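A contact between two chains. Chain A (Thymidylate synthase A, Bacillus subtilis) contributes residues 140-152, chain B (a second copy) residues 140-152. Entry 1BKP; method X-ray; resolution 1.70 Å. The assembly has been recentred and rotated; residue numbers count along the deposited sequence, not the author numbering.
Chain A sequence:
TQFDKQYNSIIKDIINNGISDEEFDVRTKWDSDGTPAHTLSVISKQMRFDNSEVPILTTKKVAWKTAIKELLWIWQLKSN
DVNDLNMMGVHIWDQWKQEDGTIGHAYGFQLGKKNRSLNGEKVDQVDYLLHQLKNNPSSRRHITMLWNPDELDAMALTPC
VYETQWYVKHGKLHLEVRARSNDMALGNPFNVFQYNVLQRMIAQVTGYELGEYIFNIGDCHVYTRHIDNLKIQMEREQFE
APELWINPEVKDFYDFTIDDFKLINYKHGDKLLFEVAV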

ATOM      1  N   ARG A 140       4.675  -5.436 -13.539  1.00 15.57           N
ATOM      2  CA  ARG A 140       4.327  -5.612 -12.125  1.00 16.37           C
ATOM      3  C   ARG A 140       4.699  -4.350 -11.316  1.00 16.94           C
ATOM      4  O   ARG A 140       4.707  -4.414 -10.073  1.00 17.42           O
ATOM      5  CB  ARG A 140       5.078  -6.824 -11.559  1.00 17.04           C
ATOM      6  CG  ARG A 140       4.497  -8.042 -12.199  1.00 18.45           C
ATOM      7  CD  ARG A 140       5.068  -9.302 -11.658  1.00 20.53           C
ATOM      8  NE  ARG A 140       4.534 -10.433 -12.395  1.00 31.24           N
ATOM      9  CZ  ARG A 140       5.295 -11.335 -12.999  1.00 26.66           C
ATOM     10  NH1 ARG A 140       6.613 -11.282 -12.897  1.00 24.52           N
ATOM     11  NH2 ARG A 140       4.716 -12.334 -13.644  1.00 21.12           N
ATOM     12  N   ARG A 141       4.894  -3.230 -12.018  1.00 14.67           N
ATOM     13  CA  ARG A 141       5.273  -1.974 -11.414  1.00 15.90           C
ATOM     14  C   ARG A 141       4.480  -0.761 -11.909  1.00 11.70           C
ATOM     15  O   ARG A 141       5.069   0.297 -12.045  1.00 10.74           O
ATOM     16  CB  ARG A 141       6.767  -1.702 -11.758  1.00 19.21           C
ATOM     17  CG  ARG A 141       7.724  -2.770 -11.338  1.00 31.75           C
ATOM     18  CD  ARG A 141       8.934  -2.835 -12.243  1.00 36.90           C
ATOM     19  NE  ARG A 141       9.398  -1.551 -12.727  1.00 59.52           N
ATOM     20  CZ  ARG A 141       9.839  -1.343 -13.964  1.00 85.67           C
ATOM     21  NH1 ARG A 141       9.908  -2.344 -14.833  1.00 87.93           N
ATOM     22  NH2 ARG A 141      10.231  -0.131 -14.330  1.00 99.99           N
ATOM     23  N   HIS A 142       3.192  -0.898 -12.194  1.00 11.91           N
ATOM     24  CA  HIS A 142       2.395   0.251 -12.682  1.00 11.10           C
ATOM     25  C   HIS A 142       1.929   0.945 -11.383  1.00 11.94           C
ATOM     26  O   HIS A 142       0.822   0.620 -10.863  1.00 15.12           O
ATOM     27  CB  HIS A 142       1.146  -0.262 -13.382  1.00 11.37           C
ATOM     28  CG  HIS A 142       1.390  -0.835 -14.746  1.00 13.02           C
ATOM     29  ND1 HIS A 142       2.207  -0.202 -15.688  1.00 14.79           N
ATOM     30  CD2 HIS A 142       0.832  -1.895 -15.374  1.00 13.26           C
ATOM     31  CE1 HIS A 142       2.128  -0.853 -16.836  1.00 14.24           C
ATOM     32  NE2 HIS A 142       1.298  -1.882 -16.672  1.00 14.19           N
ATOM     33  N   ILE A 143       2.821   1.730 -10.787  1.00 12.56           N
ATOM     34  CA  ILE A 143       2.538   2.379  -9.505  1.00 12.29           C
ATOM     35  C   ILE A 143       2.716   3.916  -9.518  1.00  9.81           C
ATOM     36  O   ILE A 143       3.586   4.388 -10.256  1.00 12.63           O
ATOM     37  CB  ILE A 143       3.558   1.841  -8.473  1.00 12.40           C
ATOM     38  CG1 ILE A 143       3.324   0.338  -8.172  1.00 17.57           C
ATOM     39  CG2 ILE A 143       3.593   2.777  -7.172  1.00  9.03           C
ATOM     40  CD1 ILE A 143       4.414  -0.272  -7.393  1.00 24.57           C
ATOM     41  N   THR A 144       1.834   4.696  -8.861  1.00  9.13           N
ATOM     42  CA  THR A 144       2.121   6.117  -8.766  1.00 12.05           C
ATOM     43  C   THR A 144       2.209   6.268  -7.257  1.00 11.57           C
ATOM     44  O   THR A 144       1.521   5.503  -6.523  1.00 10.47           O
ATOM     45  CB  THR A 144       1.017   7.031  -9.280  1.00 14.88           C
ATOM     46  OG1 THR A 144      -0.240   6.761  -8.632  1.00 17.28           O
ATOM     47  CG2 THR A 144       0.835   6.805 -10.762  1.00 12.37           C
ATOM     48  N   MET A 145       2.885   7.327  -6.869  1.00 13.74           N
ATOM     49  CA  MET A 145       3.243   7.569  -5.468  1.00 15.23           C
ATOM     50  C   MET A 145       3.326   9.005  -5.173  1.00 13.07           C
ATOM     51  O   MET A 145       4.206   9.709  -5.767  1.00 12.73           O
ATOM     52  CB  MET A 145       4.706   6.964  -5.283  1.00 14.95           C
ATOM     53  CG  MET A 145       5.311   7.014  -3.826  1.00 13.23           C
ATOM     54  SD  MET A 145       4.220   6.277  -2.679  1.00 14.02           S
ATOM     55  CE  MET A 145       4.129   4.591  -3.273  1.00 16.08           C
ATOM     56  N   LEU A 146       2.527   9.446  -4.204  1.00 12.70           N
ATOM     57  CA  LEU A 146       2.590  10.859  -3.769  1.00 13.60           C
ATOM     58  C   LEU A 146       3.432  10.977  -2.518  1.00 15.54           C
ATOM     59  O   LEU A 146       3.908  12.097  -2.239  1.00 16.48           O
ATOM     60  CB  LEU A 146       1.220  11.377  -3.438  1.00 14.16           C
ATOM     61  CG  LEU A 146       0.144  11.355  -4.514  1.00 14.69           C
ATOM     62  CD1 LEU A 146      -1.276  11.860  -4.063  1.00 12.71           C
ATOM     63  CD2 LEU A 146       0.706  12.168  -5.716  1.00 16.91           C
ATOM     64  N   TRP A 147       3.719   9.848  -1.854  1.00 15.59           N
ATOM     65  CA  TRP A 147       4.553   9.824  -0.601  1.00 17.57           C
ATOM     66  C   TRP A 147       6.054   9.780  -0.997  1.00 17.97           C
ATOM     67  O   TRP A 147       6.672   8.708  -1.035  1.00 21.23           O
ATOM     68  CB  TRP A 147       4.260   8.596   0.258  1.00 18.41           C
ATOM     69  CG  TRP A 147       4.764   8.693   1.654  1.00 18.25           C
ATOM     70  CD1 TRP A 147       5.954   8.314   2.108  1.00 17.74           C
ATOM     71  CD2 TRP A 147       4.045   9.232   2.763  1.00 18.19           C
ATOM     72  NE1 TRP A 147       6.049   8.584   3.463  1.00 16.86           N
ATOM     73  CE2 TRP A 147       4.888   9.156   3.884  1.00 18.59           C
ATOM     74  CE3 TRP A 147       2.765   9.781   2.906  1.00 19.26           C
ATOM     75  CZ2 TRP A 147       4.492   9.602   5.163  1.00 21.46           C
ATOM     76  CZ3 TRP A 147       2.356  10.236   4.182  1.00 20.30           C
ATOM     77  CH2 TRP A 147       3.200  10.144   5.270  1.00 21.22           C
ATOM     78  N   ASN A 148       6.584  10.911  -1.399  1.00 15.78           N
ATOM     79  CA  ASN A 148       7.961  11.049  -1.810  1.00 15.38           C
ATOM     80  C   ASN A 148       8.720  11.347  -0.493  1.00 20.12           C
ATOM     81  O   ASN A 148       8.641  12.456   0.032  1.00 18.20           O
ATOM     82  CB  ASN A 148       8.097  12.260  -2.735  1.00 12.90           C
ATOM     83  CG  ASN A 148       9.533  12.436  -3.255  1.00 18.72           C
ATOM     84  OD1 ASN A 148      10.513  12.089  -2.569  1.00 24.78           O
ATOM     85  ND2 ASN A 148       9.668  13.087  -4.418  1.00 15.08           N
ATOM     86  N   PRO A 149       9.561  10.390  -0.040  1.00 20.14           N
ATOM     87  CA  PRO A 149      10.319  10.541   1.228  1.00 19.11           C
ATOM     88  C   PRO A 149      11.277  11.737   1.325  1.00 17.48           C
ATOM     89  O   PRO A 149      11.509  12.245   2.399  1.00 18.50           O
ATOM     90  CB  PRO A 149      11.026   9.169   1.393  1.00 18.09           C
ATOM     91  CG  PRO A 149      11.132   8.649  -0.077  1.00 18.66           C
ATOM     92  CD  PRO A 149       9.941   9.170  -0.799  1.00 18.33           C
ATOM     93  N   ASP A 150      11.740  12.203   0.184  1.00 16.49           N
ATOM     94  CA  ASP A 150      12.709  13.303   0.143  1.00 18.47           C
ATOM     95  C   ASP A 150      12.023  14.646   0.309  1.00 20.46           C
ATOM     96  O   ASP A 150      12.675  15.629   0.603  1.00 22.03           O
ATOM     97  CB  ASP A 150      13.391  13.338  -1.233  1.00 18.26           C
ATOM     98  CG  ASP A 150      14.481  12.312  -1.383  1.00 22.35           C
ATOM     99  OD1 ASP A 150      15.113  11.907  -0.419  1.00 25.98           O
ATOM    100  OD2 ASP A 150      14.758  11.936  -2.503  1.00 23.75           O
ATOM    101  N   GLU A 151      10.715  14.669   0.143  1.00 20.20           N
ATOM    102  CA  GLU A 151      10.031  15.945   0.161  1.00 20.31           C
ATOM    103  C   GLU A 151       8.893  16.093   1.146  1.00 20.58           C
ATOM    104  O   GLU A 151       8.239  17.152   1.147  1.00 23.09           O
ATOM    105  CB  GLU A 151       9.506  16.259  -1.275  1.00 19.51           C
ATOM    106  CG  GLU A 151      10.637  16.334  -2.275  1.00 20.00           C
ATOM    107  CD  GLU A 151      10.289  17.275  -3.465  1.00 25.90           C
ATOM    108  OE1 GLU A 151       9.595  16.908  -4.400  1.00 27.61           O
ATOM    109  OE2 GLU A 151      10.720  18.426  -3.406  1.00 40.84           O
ATOM    110  N   LEU A 152       8.783  15.177   2.100  1.00 20.29           N
ATOM    111  CA  LEU A 152       7.677  15.266   3.075  1.00 20.56           C
ATOM    112  C   LEU A 152       7.684  16.607   3.851  1.00 20.09           C
ATOM    113  O   LEU A 152       6.642  17.244   4.033  1.00 22.39           O
ATOM    114  CB  LEU A 152       7.714  14.095   4.073  1.00 19.78           C
ATOM    115  CG  LEU A 152       7.499  12.732   3.402  1.00 21.08           C
ATOM    116  CD1 LEU A 152       7.816  11.529   4.368  1.00 19.08           C
ATOM    117  CD2 LEU A 152       6.052  12.708   2.816  1.00 15.91           C
TER
ATOM    118  N   ARG B 140      -0.845   9.027  12.405  1.00 15.64           N
ATOM    119  CA  ARG B 140      -1.411   8.247  11.296  1.00 16.79           C
ATOM    120  C   ARG B 140      -0.438   8.211  10.116  1.00 14.87           C
ATOM    121  O   ARG B 140      -0.860   7.897   8.983  1.00 15.76           O
ATOM    122  CB  ARG B 140      -2.757   8.874  10.849  1.00 16.55           C
ATOM    123  CG  ARG B 140      -3.763   8.692  11.973  1.00 18.42           C
ATOM    124  CD  ARG B 140      -5.053   9.449  11.713  1.00 20.45           C
ATOM    125  NE  ARG B 140      -5.984   9.214  12.800  1.00 31.43           N
ATOM    126  CZ  ARG B 140      -6.649  10.195  13.399  1.00 26.87           C
ATOM    127  NH1 ARG B 140      -6.480  11.434  12.980  1.00 20.72           N
ATOM    128  NH2 ARG B 140      -7.485   9.931  14.393  1.00 22.72           N
ATOM    129  N   ARG B 141       0.820   8.601  10.356  1.00 13.75           N
ATOM    130  CA  ARG B 141       1.850   8.687   9.315  1.00 15.70           C
ATOM    131  C   ARG B 141       3.165   7.918   9.533  1.00 11.55           C
ATOM    132  O   ARG B 141       4.218   8.403   9.053  1.00 12.36           O
ATOM    133  CB  ARG B 141       2.305  10.137   9.129  1.00 19.42           C
ATOM    134  CG  ARG B 141       1.216  11.089   8.920  1.00 33.51           C
ATOM    135  CD  ARG B 141       1.814  12.466   8.903  1.00 41.74           C
ATOM    136  NE  ARG B 141       0.801  13.405   9.312  1.00 70.91           N
ATOM    137  CZ  ARG B 141       1.041  14.583   9.865  1.00 89.26           C
ATOM    138  NH1 ARG B 141       2.290  14.996  10.046  1.00 94.62           N
ATOM    139  NH2 ARG B 141       0.013  15.360  10.203  1.00 98.93           N
ATOM    140  N   HIS B 142       3.127   6.830  10.270  1.00 13.07           N
ATOM    141  CA  HIS B 142       4.330   6.051  10.560  1.00 13.16           C
ATOM    142  C   HIS B 142       4.534   5.160   9.339  1.00 13.57           C
ATOM    143  O   HIS B 142       4.210   3.937   9.326  1.00 13.37           O
ATOM    144  CB  HIS B 142       4.098   5.143  11.818  1.00 13.36           C
ATOM    145  CG  HIS B 142       3.964   5.895  13.096  1.00 12.77           C
ATOM    146  ND1 HIS B 142       2.971   5.612  14.021  1.00 13.41           N
ATOM    147  CD2 HIS B 142       4.789   6.811  13.683  1.00 11.47           C
ATOM    148  CE1 HIS B 142       3.195   6.292  15.142  1.00 11.60           C
ATOM    149  NE2 HIS B 142       4.279   7.037  14.956  1.00 11.65           N
ATOM    150  N   ILE B 143       5.145   5.730   8.364  1.00 13.51           N
ATOM    151  CA  ILE B 143       5.364   4.997   7.105  1.00 14.09           C
ATOM    152  C   ILE B 143       6.814   5.000   6.643  1.00 13.95           C
ATOM    153  O   ILE B 143       7.500   6.034   6.847  1.00 14.56           O
ATOM    154  CB  ILE B 143       4.490   5.751   6.013  1.00 14.22           C
ATOM    155  CG1 ILE B 143       3.066   5.283   6.210  1.00 16.11           C
ATOM    156  CG2 ILE B 143       4.935   5.350   4.543  1.00 11.74           C
ATOM    157  CD1 ILE B 143       2.008   6.184   5.547  1.00 17.03           C
ATOM    158  N   THR B 144       7.313   3.895   6.019  1.00 12.73           N
ATOM    159  CA  THR B 144       8.634   3.966   5.428  1.00 11.39           C
ATOM    160  C   THR B 144       8.340   3.640   3.948  1.00 12.82           C
ATOM    161  O   THR B 144       7.377   2.888   3.640  1.00 11.30           O
ATOM    162  CB  THR B 144       9.670   2.919   6.011  1.00 13.03           C
ATOM    163  OG1 THR B 144       9.174   1.562   5.800  1.00 11.07           O
ATOM    164  CG2 THR B 144       9.871   3.180   7.460  1.00 14.54           C
ATOM    165  N   MET B 145       9.166   4.130   3.049  1.00 14.98           N
ATOM    166  CA  MET B 145       8.906   3.989   1.608  1.00 15.22           C
ATOM    167  C   MET B 145      10.208   3.766   0.892  1.00 13.04           C
ATOM    168  O   MET B 145      11.106   4.654   0.982  1.00 12.92           O
ATOM    169  CB  MET B 145       8.303   5.365   1.120  1.00 14.79           C
ATOM    170  CG  MET B 145       7.863   5.445  -0.400  1.00 13.01           C
ATOM    171  SD  MET B 145       6.805   4.129  -0.819  1.00 14.41           S
ATOM    172  CE  MET B 145       5.288   4.365   0.221  1.00 15.36           C
ATOM    173  N   LEU B 146      10.293   2.697   0.094  1.00 12.83           N
ATOM    174  CA  LEU B 146      11.501   2.461  -0.682  1.00 13.04           C
ATOM    175  C   LEU B 146      11.231   2.922  -2.132  1.00 14.31           C
ATOM    176  O   LEU B 146      12.169   3.031  -2.892  1.00 11.88           O
ATOM    177  CB  LEU B 146      11.857   0.988  -0.738  1.00 12.96           C
ATOM    178  CG  LEU B 146      12.211   0.424   0.645  1.00 14.73           C
ATOM    179  CD1 LEU B 146      12.542  -1.128   0.571  1.00 13.99           C
ATOM    180  CD2 LEU B 146      13.402   1.167   1.197  1.00 15.25           C
ATOM    181  N   TRP B 147       9.957   3.162  -2.476  1.00 16.38           N
ATOM    182  CA  TRP B 147       9.569   3.560  -3.861  1.00 16.42           C
ATOM    183  C   TRP B 147       9.638   5.078  -3.995  1.00 16.68           C
ATOM    184  O   TRP B 147       8.648   5.759  -3.821  1.00 17.69           O
ATOM    185  CB  TRP B 147       8.155   3.143  -4.131  1.00 17.87           C
ATOM    186  CG  TRP B 147       7.805   3.105  -5.606  1.00 19.53           C
ATOM    187  CD1 TRP B 147       7.330   4.109  -6.372  1.00 20.14           C
ATOM    188  CD2 TRP B 147       7.982   1.983  -6.467  1.00 20.85           C
ATOM    189  NE1 TRP B 147       7.210   3.688  -7.690  1.00 20.12           N
ATOM    190  CE2 TRP B 147       7.599   2.383  -7.768  1.00 21.23           C
ATOM    191  CE3 TRP B 147       8.464   0.669  -6.262  1.00 21.84           C
ATOM    192  CZ2 TRP B 147       7.678   1.491  -8.892  1.00 21.33           C
ATOM    193  CZ3 TRP B 147       8.538  -0.167  -7.354  1.00 22.30           C
ATOM    194  CH2 TRP B 147       8.140   0.258  -8.664  1.00 21.53           C
ATOM    195  N   ASN B 148      10.839   5.603  -4.204  1.00 16.32           N
ATOM    196  CA  ASN B 148      11.073   6.991  -4.300  1.00 15.36           C
ATOM    197  C   ASN B 148      10.886   7.283  -5.803  1.00 16.83           C
ATOM    198  O   ASN B 148      11.692   6.931  -6.578  1.00 15.35           O
ATOM    199  CB  ASN B 148      12.491   7.235  -3.815  1.00 10.05           C
ATOM    200  CG  ASN B 148      12.840   8.722  -3.861  1.00 22.10           C
ATOM    201  OD1 ASN B 148      12.332   9.451  -4.687  1.00 24.24           O
ATOM    202  ND2 ASN B 148      13.744   9.139  -3.023  1.00 19.96           N
ATOM    203  N   PRO B 149       9.844   8.069  -6.168  1.00 19.15           N
ATOM    204  CA  PRO B 149       9.599   8.340  -7.585  1.00 18.28           C
ATOM    205  C   PRO B 149      10.702   9.135  -8.315  1.00 17.58           C
ATOM    206  O   PRO B 149      10.926   8.924  -9.501  1.00 20.69           O
ATOM    207  CB  PRO B 149       8.196   8.942  -7.568  1.00 19.24           C
ATOM    208  CG  PRO B 149       8.154   9.716  -6.245  1.00 21.22           C
ATOM    209  CD  PRO B 149       8.994   8.895  -5.261  1.00 18.09           C
ATOM    210  N   ASP B 150      11.536   9.868  -7.564  1.00 15.36           N
ATOM    211  CA  ASP B 150      12.584  10.667  -8.193  1.00 16.97           C
ATOM    212  C   ASP B 150      13.796   9.778  -8.475  1.00 21.38           C
ATOM    213  O   ASP B 150      14.696  10.181  -9.214  1.00 24.14           O
ATOM    214  CB  ASP B 150      13.082  11.803  -7.246  1.00 17.10           C
ATOM    215  CG  ASP B 150      12.084  12.926  -7.093  1.00 24.18           C
ATOM    216  OD1 ASP B 150      11.291  13.159  -7.994  1.00 30.05           O
ATOM    217  OD2 ASP B 150      12.030  13.585  -6.060  1.00 24.62           O
ATOM    218  N   GLU B 151      13.822   8.561  -7.934  1.00 20.17           N
ATOM    219  CA  GLU B 151      15.081   7.827  -8.076  1.00 19.28           C
ATOM    220  C   GLU B 151      14.988   6.489  -8.678  1.00 18.44           C
ATOM    221  O   GLU B 151      15.992   5.804  -8.780  1.00 19.70           O
ATOM    222  CB  GLU B 151      15.828   7.743  -6.709  1.00 16.60           C
ATOM    223  CG  GLU B 151      16.084   9.039  -6.146  1.00 13.53           C
ATOM    224  CD  GLU B 151      17.411   9.039  -5.347  1.00 31.95           C
ATOM    225  OE1 GLU B 151      17.389   8.702  -4.164  1.00 34.81           O
ATOM    226  OE2 GLU B 151      18.466   9.351  -5.935  1.00 55.83           O
ATOM    227  N   LEU B 152      13.817   6.147  -9.169  1.00 20.10           N
ATOM    228  CA  LEU B 152      13.537   4.861  -9.793  1.00 20.55           C
ATOM    229  C   LEU B 152      14.558   4.482 -10.907  1.00 21.45           C
ATOM    230  O   LEU B 152      14.923   3.342 -11.025  1.00 24.52           O
ATOM    231  CB  LEU B 152      12.138   4.903 -10.402  1.00 20.93           C
ATOM    232  CG  LEU B 152      10.876   4.345  -9.719  1.00 24.46           C
ATOM    233  CD1 LEU B 152      11.096   3.687  -8.349  1.00 26.28           C
ATOM    234  CD2 LEU B 152       9.586   5.212  -9.873  1.00 20.52           C
TER
HETATM  235  O   HOH W   1       5.992   5.285  -9.816  1.00 44.97           O
HETATM  236  O   HOH W   2       8.476   8.115   4.949  1.00 35.23           O
HETATM  237  O   HOH W   3      14.264  13.707  -4.670  1.00 29.58           O

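The same thirteen residues of the two copies face each other around a near-twofold axis, so most contacts occur twice with the partners exchanged. Of the CA atoms, those of Asn A148 and Asn B148 come closest across the contact, 5.7 Å apart. No backbone-to-backbone hydrogen bond crosses the contact; side chains and waters do the bridging, and the two stretches together bury 784 Å².

Walking along chain A, Arg A140 lies out of reach, and the first contact is made by Arg A141. Its CB sits 3.9 Å from CH2 of Trp B147, at the edge of the indole and near its plane, so it is the aliphatic base of the arginine that borders the ring. His A142 then points away, and the strand that includes Ile A143 through Met A145 sets up an alternation: Ile A143 and Met A145 point toward chain B, while Thr A144 points away.

Ile A143 lies over one face of Trp B147. Its CD1 is 3.9 Å from the centroid of the six-membered ring and only 8° off the ring normal, the geometry of a CH-pi contact, and its CG2 is 3.8 Å from Trp B147 NE1. That indole nitrogen is not left unpaired: it donates to water 1 (NE1 to water O, 2.9 Å), which in turn donates to Ile A143 O at 2.6 Å from its own O.

Met A145 reaches the middle of the contact. Its SD is 3.6 Å from CE of Met B145, an apolar meeting of equivalent residues. The same side chain also borders Trp B147, with Met A145 CB 4.0 Å from Trp B147 CD1. It borders Pro B149 as well, with Met A145 CG 4.4 Å from Pro B149 CD. Leu A146 turns away.

Trp A147 repeats the indole arrangement in the other direction, though not identically. Here CG2 of Ile B143 provides the CH-pi contact, 3.9 Å from the centroid of the five-membered ring and 23° off its normal. Arg B141 CB lies at the ring edge, 4.0 Å from Trp A147 CH2, and water 2 links Trp A147 NE1 to Ile B143 O.

At Asn A148 the chemistry becomes polar. CB points sideways, but the amide end comes nearer to chain B, and ND2 donates to Asp B150 OD2 at 2.9 Å with an N-H...acceptor angle of 159°. Its OD1 accepts from Asp A150 N at 3.0 Å within its own chain, so the amide uses both ends, holding the local turn while bonding across. Pro A149 packs its CD 4.3 Å from Met B145 CG.

Asp A150 OD2 completes the reciprocal bond, accepting from Asn B148 ND2 at 3.0 Å and 163°. Water 3 donates to both aspartates, 2.8 Å from its O to Asp A150 OD2 and 2.6 Å to Asp B150 OD2, placing hydrogens between two acidic groups. Glu A151 adds another acid nearby: its OE1 is 4.4 Å from Asp B150 OD2, a proximity of like charges rather than a bond.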